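Local atomic coordinates of putative 6-phosphogluconolactonase (PDB entry 3LHI), a protein that probably hydrolyses 6-phosphogluconolactone to 6-phosphogluconate, the second step of the oxidative pentose phosphate pathway. Residues V98-V103 with H124-D129; D129-G134 with G187-A192. All coordinates share one frame; numbering follows the deposited sequence. Where two conformers were deposited one is given.

How the contacts relate
Contact 1 lies at the surface and contact 2 nearer the core, with centres about 15 Å apart. They follow one another along the chain and share D129: the loop 124-129, which packs against 98-103 in contact 1, leads directly into strand 130-133 of contact 2. Both reach the same mixed sheet, contact 1 at residues I100 and P101, near strand 98-99, and contact 2 between two adjacent parallel strands. Their chemistry differs accordingly. Contact 1 buries 210 Å² through aliphatic groups, a histidine ring face and a carbonyl oxygen; contact 2 buries 507 Å² through five backbone hydrogen bonds, with mostly apolar side chains meeting on either face of the sheet.

Contact 1 (V98-V103 with H124-D129); sequences VWIPMV and HYKQPD
I100 holds CG2 anti to its backbone N and CG1 beside it (chi1 -57°), which turns the methyl CG2 to the backbone of H124; H124 in turn has CG anti to its own carbonyl carbon (chi1 -67°), which sets its imidazole against P101. The methyl CG2 of I100 comes 3.2 Å from H124 O, a tight approach of carbon to carbonyl oxygen, and also lies 4.1 Å from H124 CB. In the conformer given for K126, the other branch of I100 carries CD1 to the aliphatic part of the lysine; the two side chains cross at about a right angle, I100 CD1 and K126 CD being the nearest pair at 4.0 Å.

In the fold, the contact joins the chain that follows strand 98-99 to the loop by which helix 114-124 passes into strand 130-133, beside the mixed sheet of this glucosamine-6-phosphate isomerase family member. Strand 36-40 lies beside both pieces: I100 and K126 each rest on V37. The backbone of I100 is tied to strand 63-71 as well, its O accepting a hydrogen bond from T66 OG1.

P101 supplies the second half of the contact. Its CG sits over one face of the H124 imidazole, 3.9 Å from the ring centroid and 19° off the ring normal, which meets the definition of a CH-pi contact. H124 also meets the ring of Y120 in helix 114-124. The offset of the proline is toward the rim, and ND1 is the ring atom nearest to P101 CG, at 3.7 Å; P101 CD lies 3.9 Å from H124 ND1, outside the rim.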
ATOM      1  N   VAL A  98      -2.682  -2.992 -15.900  1.00 13.11           N
ATOM      2  CA  VAL A  98      -1.340  -2.590 -16.282  1.00 13.78           C
ATOM      3  C   VAL A  98      -0.469  -2.531 -15.005  1.00 12.63           C
ATOM      4  O   VAL A  98      -0.758  -1.782 -14.112  1.00 14.91           O
ATOM      5  CB  VAL A  98      -1.389  -1.207 -16.957  1.00 15.90           C
ATOM      6  CG1 VAL A  98       0.030  -0.746 -17.329  1.00 22.41           C
ATOM      7  CG2 VAL A  98      -2.289  -1.176 -18.177  1.00 22.55           C
ATOM      8  N   TRP A  99       0.606  -3.277 -14.961  1.00 12.43           N
ATOM      9  CA  TRP A  99       1.536  -3.283 -13.833  1.00 13.25           C
ATOM     10  C   TRP A  99       2.485  -2.134 -13.899  1.00 11.97           C
ATOM     11  O   TRP A  99       3.116  -1.923 -14.933  1.00 15.26           O
ATOM     12  CB  TRP A  99       2.312  -4.603 -13.764  1.00 13.66           C
ATOM     13  CG  TRP A  99       3.266  -4.677 -12.648  1.00 13.36           C
ATOM     14  CD1 TRP A  99       4.616  -4.766 -12.751  1.00 14.85           C
ATOM     15  CD2 TRP A  99       2.971  -4.724 -11.270  1.00 13.52           C
ATOM     16  NE1 TRP A  99       5.187  -4.820 -11.537  1.00 16.08           N
ATOM     17  CE2 TRP A  99       4.214  -4.797 -10.586  1.00 13.67           C
ATOM     18  CE3 TRP A  99       1.804  -4.641 -10.531  1.00 13.05           C
ATOM     19  CZ2 TRP A  99       4.300  -4.844  -9.229  1.00 14.75           C
ATOM     20  CZ3 TRP A  99       1.915  -4.651  -9.138  1.00 14.08           C
ATOM     21  CH2 TRP A  99       3.163  -4.766  -8.525  1.00 14.93           C
ATOM     22  N   ILE A 100       2.549  -1.359 -12.818  1.00 11.81           N
ATOM     23  CA  ILE A 100       3.495  -0.245 -12.713  1.00 12.26           C
ATOM     24  C   ILE A 100       4.589  -0.694 -11.718  1.00 12.97           C
ATOM     25  O   ILE A 100       4.346  -0.883 -10.533  1.00 12.52           O
ATOM     26  CB  ILE A 100       2.794   1.047 -12.207  1.00 12.26           C
ATOM     27  CG1 ILE A 100       1.616   1.453 -13.115  1.00 12.99           C
ATOM     28  CG2 ILE A 100       3.849   2.171 -12.061  1.00 15.35           C
ATOM     29  CD1 ILE A 100       0.683   2.472 -12.479  1.00 15.10           C
ATOM     30  N   PRO A 101       5.803  -0.972 -12.225  1.00 14.13           N
ATOM     31  CA  PRO A 101       6.815  -1.645 -11.410  1.00 13.65           C
ATOM     32  C   PRO A 101       7.477  -0.771 -10.389  1.00 12.87           C
ATOM     33  O   PRO A 101       7.633   0.464 -10.593  1.00 14.34           O
ATOM     34  CB  PRO A 101       7.819  -2.113 -12.434  1.00 16.26           C
ATOM     35  CG  PRO A 101       7.767  -1.031 -13.475  1.00 16.49           C
ATOM     36  CD  PRO A 101       6.282  -0.743 -13.617  1.00 16.51           C
HETATM   37  N   MSE A 102       7.925  -1.423  -9.323  0.60 13.15           N
HETATM   38  CA  MSE A 102       8.728  -0.834  -8.273  0.60 13.03           C
HETATM   39  C   MSE A 102      10.197  -1.327  -8.297  0.60 13.45           C
HETATM   40  O   MSE A 102      11.117  -0.584  -7.970  0.60 15.47           O
HETATM   41  CB  MSE A 102       8.085  -1.142  -6.920  0.60 16.30           C
HETATM   42  CG  MSE A 102       6.766  -0.414  -6.626  0.60 19.53           C
HETATM   43 SE   MSE A 102       7.081   1.439  -6.076  0.45 15.01          SE
HETATM   44  CE  MSE A 102       6.981   1.176  -4.101  0.60 15.43           C
ATOM     45  N   VAL A 103      10.375  -2.601  -8.646  1.00 13.05           N
ATOM     46  CA  VAL A 103      11.670  -3.277  -8.867  1.00 13.05           C
ATOM     47  C   VAL A 103      11.604  -3.888 -10.256  1.00 14.92           C
ATOM     48  O   VAL A 103      10.584  -4.495 -10.663  1.00 16.06           O
ATOM     49  CB  VAL A 103      11.914  -4.394  -7.785  1.00 14.19           C
ATOM     50  CG1 VAL A 103      13.154  -5.223  -8.096  1.00 15.96           C
ATOM     51  CG2 VAL A 103      12.116  -3.739  -6.430  1.00 15.43           C
ATOM     52  N   HIS A 124       8.587   5.394 -13.250  1.00 18.37           N
ATOM     53  CA  HIS A 124       7.348   4.726 -13.612  1.00 17.35           C
ATOM     54  C   HIS A 124       6.147   5.184 -12.774  1.00 15.88           C
ATOM     55  O   HIS A 124       4.989   4.943 -13.119  1.00 16.55           O
ATOM     56  CB  HIS A 124       7.545   3.224 -13.432  1.00 18.07           C
ATOM     57  CG  HIS A 124       8.526   2.633 -14.380  1.00 18.29           C
ATOM     58  ND1 HIS A 124       8.142   2.022 -15.551  1.00 26.29           N
ATOM     59  CD2 HIS A 124       9.878   2.601 -14.359  1.00 20.87           C
ATOM     60  CE1 HIS A 124       9.220   1.628 -16.214  1.00 26.43           C
ATOM     61  NE2 HIS A 124      10.284   1.940 -15.495  1.00 27.85           N
ATOM     62  N   TYR A 125       6.416   5.809 -11.641  1.00 15.04           N
ATOM     63  CA  TYR A 125       5.385   6.159 -10.684  1.00 13.47           C
ATOM     64  C   TYR A 125       4.303   7.084 -11.230  1.00 13.83           C
ATOM     65  O   TYR A 125       4.588   8.092 -11.902  1.00 14.88           O
ATOM     66  CB  TYR A 125       6.005   6.859  -9.471  1.00 12.61           C
ATOM     67  CG  TYR A 125       5.028   7.331  -8.439  1.00 12.57           C
ATOM     68  CD1 TYR A 125       4.642   6.501  -7.411  1.00 11.93           C
ATOM     69  CD2 TYR A 125       4.491   8.609  -8.467  1.00 12.05           C
ATOM     70  CE1 TYR A 125       3.766   6.886  -6.470  1.00 12.10           C
ATOM     71  CE2 TYR A 125       3.616   9.035  -7.510  1.00 11.43           C
ATOM     72  CZ  TYR A 125       3.254   8.195  -6.481  1.00 10.81           C
ATOM     73  OH  TYR A 125       2.397   8.620  -5.492  1.00 12.35           O
ATOM     74  N   LYS A 126       3.064   6.731 -10.894  0.50 12.93           N
ATOM     75  CA  LYS A 126       1.889   7.550 -11.100  0.50 13.53           C
ATOM     76  C   LYS A 126       1.173   7.716  -9.753  0.50 12.24           C
ATOM     77  O   LYS A 126       1.034   6.747  -9.000  0.50 13.17           O
ATOM     78  CB  LYS A 126       0.940   6.868 -12.098  0.50 15.35           C
ATOM     79  CG  LYS A 126       1.614   6.576 -13.435  0.50 18.12           C
ATOM     80  CD  LYS A 126       0.662   5.934 -14.418  0.50 21.24           C
ATOM     81  CE  LYS A 126      -0.429   6.878 -14.911  0.50 23.98           C
ATOM     82  NZ  LYS A 126      -0.981   6.275 -16.157  0.50 24.25           N
ATOM     83  N   GLN A 127       0.683   8.909  -9.450  1.00 12.85           N
ATOM     84  CA  GLN A 127      -0.069   9.138  -8.247  1.00 11.82           C
ATOM     85  C   GLN A 127      -1.284   8.196  -8.178  1.00 12.57           C
ATOM     86  O   GLN A 127      -2.141   8.241  -9.073  1.00 13.39           O
ATOM     87  CB  GLN A 127      -0.577  10.584  -8.173  1.00 14.00           C
ATOM     88  CG  GLN A 127      -1.454  10.928  -6.975  1.00 13.97           C
ATOM     89  CD  GLN A 127      -0.688  11.000  -5.681  1.00 16.26           C
ATOM     90  OE1 GLN A 127       0.167  11.905  -5.540  1.00 19.42           O
ATOM     91  NE2 GLN A 127      -1.023  10.106  -4.683  1.00 15.72           N
ATOM     92  N   PRO A 128      -1.387   7.374  -7.135  1.00 11.15           N
ATOM     93  CA  PRO A 128      -2.563   6.545  -7.052  1.00 10.54           C
ATOM     94  C   PRO A 128      -3.852   7.284  -6.834  1.00 11.72           C
ATOM     95  O   PRO A 128      -3.840   8.323  -6.165  1.00 12.85           O
ATOM     96  CB  PRO A 128      -2.268   5.572  -5.907  1.00 12.84           C
ATOM     97  CG  PRO A 128      -0.782   5.603  -5.813  1.00 15.68           C
ATOM     98  CD  PRO A 128      -0.362   6.985  -6.186  1.00 12.96           C
ATOM     99  N   ASP A 129      -4.955   6.748  -7.373  1.00 12.05           N
ATOM    100  CA  ASP A 129      -6.295   7.208  -7.055  1.00 12.19           C
ATOM    101  C   ASP A 129      -6.831   6.503  -5.830  1.00 12.00           C
ATOM    102  O   ASP A 129      -7.617   7.053  -5.057  1.00 12.86           O
ATOM    103  CB  ASP A 129      -7.219   6.945  -8.219  1.00 12.49           C
ATOM    104  CG  ASP A 129      -6.768   7.659  -9.437  1.00 15.77           C
ATOM    105  OD1 ASP A 129      -6.728   8.934  -9.350  1.00 17.93           O
ATOM    106  OD2 ASP A 129      -6.421   7.016 -10.449  1.00 14.55           O
TER

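Contact 2 (D129-G134 with G187-A192)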
ATOM      1  N   ASP A 129      -4.955   6.748  -7.373  1.00 12.05           N
ATOM      2  CA  ASP A 129      -6.295   7.208  -7.055  1.00 12.19           C
ATOM      3  C   ASP A 129      -6.831   6.503  -5.830  1.00 12.00           C
ATOM      4  O   ASP A 129      -7.617   7.053  -5.057  1.00 12.86           O
ATOM      5  CB  ASP A 129      -7.219   6.945  -8.219  1.00 12.49           C
ATOM      6  CG  ASP A 129      -6.768   7.659  -9.437  1.00 15.77           C
ATOM      7  OD1 ASP A 129      -6.728   8.934  -9.350  1.00 17.93           O
ATOM      8  OD2 ASP A 129      -6.421   7.016 -10.449  1.00 14.55           O
ATOM      9  N   VAL A 130      -6.439   5.228  -5.666  1.00 11.53           N
ATOM     10  CA  VAL A 130      -6.930   4.372  -4.566  1.00 11.94           C
ATOM     11  C   VAL A 130      -5.710   3.667  -3.979  1.00 10.82           C
ATOM     12  O   VAL A 130      -4.911   3.096  -4.742  1.00 11.15           O
ATOM     13  CB  VAL A 130      -7.987   3.351  -5.048  1.00 12.07           C
ATOM     14  CG1 VAL A 130      -8.480   2.488  -3.861  1.00 13.92           C
ATOM     15  CG2 VAL A 130      -9.170   4.064  -5.737  1.00 14.33           C
ATOM     16  N   LEU A 131      -5.569   3.722  -2.671  1.00 10.16           N
ATOM     17  CA  LEU A 131      -4.442   3.102  -1.950  1.00 10.11           C
ATOM     18  C   LEU A 131      -5.006   2.222  -0.855  1.00 10.81           C
ATOM     19  O   LEU A 131      -5.892   2.645  -0.109  1.00 11.74           O
ATOM     20  CB  LEU A 131      -3.578   4.211  -1.338  1.00 11.11           C
ATOM     21  CG  LEU A 131      -2.564   3.810  -0.279  1.00 11.60           C
ATOM     22  CD1 LEU A 131      -1.449   2.871  -0.838  1.00 11.19           C
ATOM     23  CD2 LEU A 131      -1.922   5.089   0.315  1.00 12.77           C
ATOM     24  N   ILE A 132      -4.518   0.985  -0.750  0.50 10.88           N
ATOM     25  CA  ILE A 132      -4.807   0.157   0.425  0.50 10.60           C
ATOM     26  C   ILE A 132      -3.497  -0.051   1.196  0.50 11.05           C
ATOM     27  O   ILE A 132      -2.502  -0.587   0.682  0.50 11.81           O
ATOM     28  CB  ILE A 132      -5.493  -1.204   0.139  0.50 11.85           C
ATOM     29  CG1 ILE A 132      -6.761  -1.047  -0.703  0.50 11.04           C
ATOM     30  CG2 ILE A 132      -5.815  -1.918   1.481  0.50 12.40           C
ATOM     31  CD1 ILE A 132      -6.510  -0.934  -2.164  0.50 12.60           C
ATOM     32  N   LEU A 133      -3.543   0.440   2.429  1.00 11.38           N
ATOM     33  CA  LEU A 133      -2.493   0.317   3.418  1.00 12.49           C
ATOM     34  C   LEU A 133      -2.717  -0.874   4.334  1.00 11.02           C
ATOM     35  O   LEU A 133      -3.849  -1.371   4.460  1.00 12.46           O
ATOM     36  CB  LEU A 133      -2.445   1.589   4.265  1.00 12.55           C
ATOM     37  CG  LEU A 133      -1.973   2.865   3.564  1.00 12.22           C
ATOM     38  CD1 LEU A 133      -2.104   4.057   4.489  1.00 14.94           C
ATOM     39  CD2 LEU A 133      -0.548   2.683   3.067  1.00 14.16           C
ATOM     40  N   GLY A 134      -1.644  -1.344   4.939  1.00 11.39           N
ATOM     41  CA  GLY A 134      -1.703  -2.203   6.075  1.00 12.82           C
ATOM     42  C   GLY A 134      -0.976  -1.540   7.234  1.00 13.77           C
ATOM     43  O   GLY A 134      -0.536  -0.398   7.132  1.00 13.54           O
ATOM     44  N   GLY A 187      -6.496  10.045  -3.475  1.00 15.13           N
ATOM     45  CA  GLY A 187      -7.875  10.410  -3.294  1.00 16.87           C
ATOM     46  C   GLY A 187      -8.662   9.529  -2.339  1.00 15.62           C
ATOM     47  O   GLY A 187      -9.498   9.995  -1.571  1.00 17.61           O
ATOM     48  N   HIS A 188      -8.436   8.229  -2.395  1.00 14.30           N
ATOM     49  CA  HIS A 188      -9.174   7.303  -1.554  1.00 13.72           C
ATOM     50  C   HIS A 188      -8.149   6.380  -0.879  1.00 13.36           C
ATOM     51  O   HIS A 188      -7.495   5.603  -1.590  1.00 14.82           O
ATOM     52  CB  HIS A 188     -10.180   6.489  -2.429  1.00 16.87           C
ATOM     53  CG  HIS A 188     -11.190   7.344  -3.121  1.00 25.05           C
ATOM     54  ND1 HIS A 188     -12.404   7.648  -2.548  1.00 37.88           N
ATOM     55  CD2 HIS A 188     -11.172   7.964  -4.326  1.00 29.90           C
ATOM     56  CE1 HIS A 188     -13.089   8.433  -3.367  1.00 39.31           C
ATOM     57  NE2 HIS A 188     -12.355   8.655  -4.444  1.00 35.67           N
ATOM     58  N   VAL A 189      -8.067   6.432   0.450  1.00 13.82           N
ATOM     59  CA  VAL A 189      -7.145   5.651   1.235  1.00 13.94           C
ATOM     60  C   VAL A 189      -7.926   4.685   2.107  1.00 14.51           C
ATOM     61  O   VAL A 189      -8.807   5.081   2.880  1.00 16.46           O
ATOM     62  CB  VAL A 189      -6.255   6.542   2.102  1.00 14.98           C
ATOM     63  CG1 VAL A 189      -5.269   5.703   2.926  1.00 16.91           C
ATOM     64  CG2 VAL A 189      -5.469   7.547   1.197  1.00 14.92           C
ATOM     65  N   PHE A 190      -7.566   3.428   2.006  1.00 13.04           N
ATOM     66  CA  PHE A 190      -8.126   2.351   2.814  1.00 13.21           C
ATOM     67  C   PHE A 190      -7.024   1.771   3.705  1.00 15.16           C
ATOM     68  O   PHE A 190      -5.866   1.751   3.308  1.00 15.82           O
ATOM     69  CB  PHE A 190      -8.662   1.251   1.935  1.00 13.45           C
ATOM     70  CG  PHE A 190      -9.835   1.630   1.106  1.00 13.98           C
ATOM     71  CD1 PHE A 190      -9.677   2.271  -0.133  1.00 15.38           C
ATOM     72  CD2 PHE A 190     -11.097   1.367   1.544  1.00 15.40           C
ATOM     73  CE1 PHE A 190     -10.801   2.646  -0.874  1.00 14.63           C
ATOM     74  CE2 PHE A 190     -12.179   1.697   0.812  1.00 15.30           C
ATOM     75  CZ  PHE A 190     -12.044   2.374  -0.371  1.00 14.73           C
ATOM     76  N   LEU A 191      -7.381   1.284   4.888  1.00 14.93           N
ATOM     77  CA  LEU A 191      -6.481   0.555   5.794  1.00 13.97           C
ATOM     78  C   LEU A 191      -7.182  -0.761   6.131  1.00 16.54           C
ATOM     79  O   LEU A 191      -8.348  -0.739   6.606  1.00 17.96           O
ATOM     80  CB  LEU A 191      -6.227   1.362   7.076  1.00 15.04           C
ATOM     81  CG  LEU A 191      -5.401   0.624   8.141  1.00 16.00           C
ATOM     82  CD1 LEU A 191      -3.997   0.307   7.660  1.00 16.91           C
ATOM     83  CD2 LEU A 191      -5.344   1.459   9.416  1.00 18.43           C
ATOM     84  N   ALA A 192      -6.490  -1.867   5.933  1.00 15.04           N
ATOM     85  CA  ALA A 192      -6.981  -3.170   6.324  1.00 16.53           C
ATOM     86  C   ALA A 192      -6.101  -3.759   7.394  1.00 17.14           C
ATOM     87  O   ALA A 192      -4.885  -3.831   7.232  1.00 17.92           O
ATOM     88  CB  ALA A 192      -6.968  -4.090   5.121  1.00 19.55           C
TER
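V130 to L133 pair in register with H188 to L191 as neighbouring parallel strands, the axes of strands 130-133 and 188-192 passing 4.5 Å apart at closest approach and 20° from parallel, and five backbone hydrogen bonds join them. The ladder is that of a parallel beta sheet: L131 and L133 each give N-H to one carbonyl and offer O to another N-H, whereas the backbone of V130 and I132 bonds to strand 36-40 on the other side (V130 with V37 and A39, I132 with A39), which carries the sheet on. L133 N to F190 O is the straightest bond, 2.8 Å at 175°; H188 N to D129 O, at the entrance, is more bent. Strand 188-194 continues the sheet to 226-231.

On one face F190 is the main contributor. With its CG anti to the carbonyl carbon (chi1 -66°), its ring meets V130 obliquely, CE1 lying 3.8 Å from V130 CG1, while in the conformer given for I132 its CB touches I132 CG1 at 4.0 Å. Helix 11-33 packs over this face, with L18 and A21 against F190 and A25 and L26 against V130.

The opposite face carries L131, L133, V189 and L191. L133 CD1 reaches diagonally to V189 CG1 (3.9 Å), and L133 CB meets CD1 of its direct partner L191. The same L191 methyl CD1 also lies 3.6 Å from G134 C.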